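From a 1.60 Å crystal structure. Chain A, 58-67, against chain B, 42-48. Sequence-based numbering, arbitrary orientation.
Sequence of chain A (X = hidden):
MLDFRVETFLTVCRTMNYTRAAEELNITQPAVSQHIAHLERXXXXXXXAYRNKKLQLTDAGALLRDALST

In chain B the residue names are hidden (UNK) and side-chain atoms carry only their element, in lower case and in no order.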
ATOM      1  N   THR A  58       1.441   6.787  -8.169  1.00 22.38           N
ATOM      2  CA  THR A  58       0.421   5.823  -8.539  1.00 23.21           C
ATOM      3  C   THR A  58      -0.614   5.554  -7.442  1.00 23.17           C
ATOM      4  O   THR A  58      -0.493   6.061  -6.317  1.00 22.05           O
ATOM      5  CB  THR A  58       1.036   4.477  -8.911  1.00 23.10           C
ATOM      6  OG1 THR A  58       1.578   3.896  -7.715  1.00 21.57           O
ATOM      7  CG2 THR A  58       2.082   4.632  -9.929  1.00 25.33           C
ATOM      8  N   ASP A  59      -1.674   4.806  -7.771  1.00 25.33           N
ATOM      9  CA  ASP A  59      -2.655   4.420  -6.765  1.00 24.23           C
ATOM     10  C   ASP A  59      -1.983   3.663  -5.624  1.00 22.75           C
ATOM     11  O   ASP A  59      -2.274   3.930  -4.473  1.00 24.65           O
ATOM     12  CB  ASP A  59      -3.767   3.588  -7.378  1.00 26.84           C
ATOM     13  CG  ASP A  59      -4.658   4.395  -8.316  1.00 31.97           C
ATOM     14  OD1 ASP A  59      -4.661   5.631  -8.260  1.00 37.51           O
ATOM     15  OD2 ASP A  59      -5.393   3.763  -9.091  1.00 38.54           O
ATOM     16  N   ALA A  60      -1.087   2.732  -5.924  1.00 24.43           N
ATOM     17  CA  ALA A  60      -0.355   1.995  -4.853  1.00 23.85           C
ATOM     18  C   ALA A  60       0.554   2.930  -4.065  1.00 23.18           C
ATOM     19  O   ALA A  60       0.706   2.772  -2.828  1.00 25.89           O
ATOM     20  CB  ALA A  60       0.474   0.873  -5.447  1.00 24.49           C
ATOM     21  N   GLY A  61       1.158   3.903  -4.740  1.00 20.65           N
ATOM     22  CA  GLY A  61       2.001   4.927  -4.095  1.00 20.75           C
ATOM     23  C   GLY A  61       1.194   5.699  -3.049  1.00 22.30           C
ATOM     24  O   GLY A  61       1.647   5.938  -1.953  1.00 23.42           O
ATOM     25  N   ALA A  62      -0.030   6.102  -3.403  1.00 20.84           N
ATOM     26  CA  ALA A  62      -0.877   6.823  -2.457  1.00 19.85           C
ATOM     27  C   ALA A  62      -1.306   5.958  -1.265  1.00 21.39           C
ATOM     28  O   ALA A  62      -1.409   6.448  -0.134  1.00 22.75           O
ATOM     29  CB  ALA A  62      -2.087   7.371  -3.219  1.00 20.84           C
ATOM     30  N   LEU A  63      -1.526   4.654  -1.474  1.00 21.38           N
ATOM     31  CA  LEU A  63      -1.928   3.752  -0.452  1.00 20.35           C
ATOM     32  C   LEU A  63      -0.735   3.590   0.505  1.00 21.65           C
ATOM     33  O   LEU A  63      -0.894   3.688   1.719  1.00 24.30           O
ATOM     34  CB  LEU A  63      -2.295   2.405  -1.066  1.00 23.53           C
ATOM     35  CG  LEU A  63      -2.730   1.289  -0.114  1.00 25.80           C
ATOM     36  CD1 LEU A  63      -4.040   1.559   0.575  1.00 29.90           C
ATOM     37  CD2 LEU A  63      -2.749  -0.060  -0.859  1.00 27.65           C
ATOM     38  N   LEU A  64       0.454   3.439  -0.068  1.00 21.59           N
ATOM     39  CA  LEU A  64       1.682   3.310   0.753  1.00 21.93           C
ATOM     40  C   LEU A  64       1.883   4.579   1.582  1.00 23.29           C
ATOM     41  O   LEU A  64       2.173   4.507   2.798  1.00 24.29           O
ATOM     42  CB  LEU A  64       2.911   3.037  -0.132  1.00 22.13           C
ATOM     43  CG  LEU A  64       4.245   2.834   0.633  1.00 22.26           C
ATOM     44  CD1 LEU A  64       4.154   1.747   1.677  1.00 22.04           C
ATOM     45  CD2 LEU A  64       5.334   2.535  -0.364  1.00 22.52           C
ATOM     46  N   ARG A  65       1.777   5.735   0.929  1.00 21.89           N
ATOM     47  CA  ARG A  65       1.928   7.025   1.618  1.00 23.58           C
ATOM     48  C   ARG A  65       1.026   7.098   2.820  1.00 26.03           C
ATOM     49  O   ARG A  65       1.474   7.405   3.925  1.00 26.18           O
ATOM     50  CB  ARG A  65       1.605   8.200   0.674  1.00 24.66           C
ATOM     51  CG  ARG A  65       1.640   9.604   1.342  1.00 23.96           C
ATOM     52  CD  ARG A  65       0.907  10.588   0.444  1.00 23.51           C
ATOM     53  NE  ARG A  65      -0.469  10.203   0.382  1.00 21.58           N
ATOM     54  CZ  ARG A  65      -1.294  10.401  -0.639  1.00 23.59           C
ATOM     55  NH1 ARG A  65      -2.522   9.943  -0.547  1.00 27.75           N
ATOM     56  NH2 ARG A  65      -0.879  10.938  -1.767  1.00 25.09           N
ATOM     57  N   ASP A  66      -0.274   6.894   2.604  1.00 25.19           N
ATOM     58  CA  ASP A  66      -1.218   7.003   3.718  1.00 24.44           C
ATOM     59  C   ASP A  66      -1.035   5.927   4.786  1.00 26.94           C
ATOM     60  O   ASP A  66      -1.232   6.166   5.956  1.00 27.27           O
ATOM     61  CB  ASP A  66      -2.653   7.052   3.192  1.00 25.20           C
ATOM     62  CG  ASP A  66      -2.954   8.310   2.413  1.00 26.54           C
ATOM     63  OD1 ASP A  66      -2.169   9.287   2.434  1.00 29.14           O
ATOM     64  OD2 ASP A  66      -4.030   8.337   1.771  1.00 30.17           O
ATOM     65  N   ALA A  67      -0.653   4.712   4.394  1.00 22.47           N
ATOM     66  CA  ALA A  67      -0.480   3.635   5.368  1.00 26.16           C
ATOM     67  C   ALA A  67       0.684   3.917   6.283  1.00 29.08           C
ATOM     68  O   ALA A  67       0.642   3.581   7.459  1.00 33.24           O
ATOM     69  CB  ALA A  67      -0.231   2.321   4.642  1.00 23.68           C
TER
ATOM     70  N   UNK B  42     -11.558   4.071  -2.545  1.00 26.74           N
ATOM     71  CA  UNK B  42     -10.806   5.278  -2.242  1.00 30.84           C
ATOM     72  C   UNK B  42      -9.418   5.269  -2.899  1.00 29.89           C
ATOM     73  O   UNK B  42      -9.017   6.281  -3.477  1.00 31.42           O
ATOM     74  c   UNK B  42     -10.744   5.447  -0.715  1.00 36.97           C
ATOM     75  o   UNK B  42     -10.083   6.986   0.976  1.00 56.92           O
ATOM     76  o   UNK B  42     -10.140   7.746  -1.097  1.00 56.76           O
ATOM     77  c   UNK B  42     -10.285   6.828  -0.258  1.00 48.40           C
ATOM     78  N   UNK B  43      -8.707   4.128  -2.837  1.00 26.28           N
ATOM     79  CA  UNK B  43      -7.359   3.983  -3.373  1.00 26.63           C
ATOM     80  C   UNK B  43      -7.299   3.404  -4.776  1.00 28.20           C
ATOM     81  O   UNK B  43      -6.289   3.507  -5.442  1.00 31.74           O
ATOM     82  c   UNK B  43      -5.891   5.641   1.074  1.00 27.38           C
ATOM     83  c   UNK B  43      -5.251   5.003  -1.130  1.00 27.72           C
ATOM     84  c   UNK B  43      -5.091   5.813  -0.023  1.00 27.68           C
ATOM     85  c   UNK B  43      -6.454   3.198  -2.394  1.00 26.20           C
ATOM     86  c   UNK B  43      -6.908   4.712   1.069  1.00 28.12           C
ATOM     87  c   UNK B  43      -7.072   3.903  -0.052  1.00 28.58           C
ATOM     88  c   UNK B  43      -6.247   4.042  -1.164  1.00 27.01           C
ATOM     89  o   UNK B  43      -5.713   6.474   2.159  1.00 31.08           O
ATOM     90  N   UNK B  44      -8.402   2.853  -5.246  1.00 27.96           N
ATOM     91  CA  UNK B  44      -8.461   2.360  -6.597  1.00 27.74           C
ATOM     92  C   UNK B  44      -7.732   1.077  -6.845  1.00 29.35           C
ATOM     93  O   UNK B  44      -7.405   0.758  -7.998  1.00 31.42           O
ATOM     94  N   UNK B  45      -7.480   0.311  -5.795  1.00 26.03           N
ATOM     95  CA  UNK B  45      -6.782  -0.976  -5.950  1.00 27.49           C
ATOM     96  C   UNK B  45      -7.503  -2.033  -5.118  1.00 24.74           C
ATOM     97  O   UNK B  45      -8.013  -1.718  -4.008  1.00 26.50           O
ATOM     98  c   UNK B  45      -5.157  -0.433  -4.076  1.00 31.73           C
ATOM     99  c   UNK B  45      -4.497  -0.015  -6.464  1.00 34.23           C
ATOM    100  c   UNK B  45      -5.295  -0.905  -5.518  1.00 31.59           C
ATOM    101  N   UNK B  46      -7.574  -3.273  -5.599  1.00 23.29           N
ATOM    102  CA  UNK B  46      -8.178  -4.323  -4.834  1.00 22.58           C
ATOM    103  C   UNK B  46      -7.191  -4.813  -3.762  1.00 21.07           C
ATOM    104  O   UNK B  46      -5.980  -4.827  -4.011  1.00 24.95           O
ATOM    105  c   UNK B  46      -8.350  -5.448  -5.844  1.00 28.48           C
ATOM    106  c   UNK B  46      -7.176  -5.293  -6.726  1.00 28.93           C
ATOM    107  c   UNK B  46      -6.937  -3.809  -6.830  1.00 27.41           C
ATOM    108  N   UNK B  47      -7.731  -5.218  -2.632  1.00 22.25           N
ATOM    109  CA  UNK B  47      -6.907  -5.713  -1.518  1.00 20.66           C
ATOM    110  C   UNK B  47      -7.027  -7.222  -1.369  1.00 21.65           C
ATOM    111  O   UNK B  47      -6.150  -7.877  -0.797  1.00 20.64           O
ATOM    112  c   UNK B  47      -7.735  -2.883   0.981  1.00 21.72           C
ATOM    113  c   UNK B  47      -5.585  -3.110  -0.296  1.00 22.66           C
ATOM    114  c   UNK B  47      -7.356  -4.995  -0.239  1.00 20.67           C
ATOM    115  c   UNK B  47      -7.053  -3.516  -0.239  1.00 21.03           C
ATOM    116  N   UNK B  48      -8.136  -7.773  -1.793  1.00 21.26           N
ATOM    117  CA  UNK B  48      -8.408  -9.207  -1.761  1.00 22.06           C
ATOM    118  C   UNK B  48      -9.044  -9.643  -3.051  1.00 23.91           C
ATOM    119  O   UNK B  48      -9.596  -8.820  -3.773  1.00 23.08           O
ATOM    120  c   UNK B  48      -8.833  -9.213   0.732  1.00 20.45           C
ATOM    121  c   UNK B  48      -7.945 -10.034   1.368  1.00 23.92           C
ATOM    122  c   UNK B  48      -9.221  -8.034   1.350  1.00 23.20           C
ATOM    123  c   UNK B  48      -7.452  -9.694   2.599  1.00 23.95           C
ATOM    124  c   UNK B  48      -9.365  -9.559  -0.632  1.00 23.42           C
ATOM    125  c   UNK B  48      -7.840  -8.523   3.223  1.00 23.14           C
ATOM    126  c   UNK B  48      -8.757  -7.699   2.604  1.00 25.21           C
TER
HETATM  127  O   HOH W   1      -4.685   5.432  -4.458  1.00 38.13           O
HETATM  128  O   HOH W   2      -5.380   1.325  -9.874  0.50 35.75           O

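Position 42 of chain B has four side-chain atoms, two carbons and two oxygens. Both oxygens sit on the second carbon, at the end of a short unbranched stem. Nothing in the chain A stretch lies within contact distance. The atoms alone fit a carboxylate of this length, and the residue is Asp B42.

Position 43 has eight side-chain atoms: one carbon, then a ring of six carbons bearing one oxygen. This is a phenol. The oxygen lies 2.5 Å from Asp A66 OD2. Leu A63 CD1 sits over one ring face. The residue is Tyr B43. Its OH donates a short hydrogen bond to Asp A66 OD2, which approaches at the ring edge. Its CA-to-CB bond points sideways, but chi1 is m and the ring end comes nearer to the helix.

Position 44 has no side-chain atoms, so it is Gly B44. It is the first residue to leave helical geometry, with positive phi (74°), which favours glycine. An ideal CB here would lie 3.0 Å from Asp A59 OD2, a clash.

Position 45 has three side-chain carbons, one carrying the other two. Its CA-to-CB bond points toward the chain A stretch. One end carbon lies 3.8 Å from Asp A59 CB, and the other lies 4.0 Å from Leu A63 CD2. The fork at the first carbon marks Val B45.

Position 46 has three carbons that close a ring onto the backbone N. It does not touch the chain A stretch. This is Pro B46.

Position 47 has four carbons, forked at the second. One end carbon lies 4.2 Å from Leu A63 CD2. This is Leu B47.

Position 48 has one carbon and a six-carbon ring without oxygen. It stays well clear of the chain A stretch. This is Phe B48.

The contact centres on Leu A63. Its CD1 makes a CH-pi contact with the Tyr B43 ring, 3.9 Å from the ring centroid, while CD2 meets Val B45 and Leu B47. Asp A66 anchors the phenol. Its carboxylate is also held by Arg A65, through a salt bridge of 2.8 Å from Arg A65 NE to Asp A66 OD1. At the start of the helix, two waters join the backbones and the acid. Water 1 donates to Tyr B43 O (2.7 Å) and Asp A59 O (2.8 Å). Water 2 donates to Gly B44 O (2.8 Å) and Asp A59 OD2 (2.6 Å). The two stretches together bury 379 Å².

Chain B, residues 42-48: DYGVPLF
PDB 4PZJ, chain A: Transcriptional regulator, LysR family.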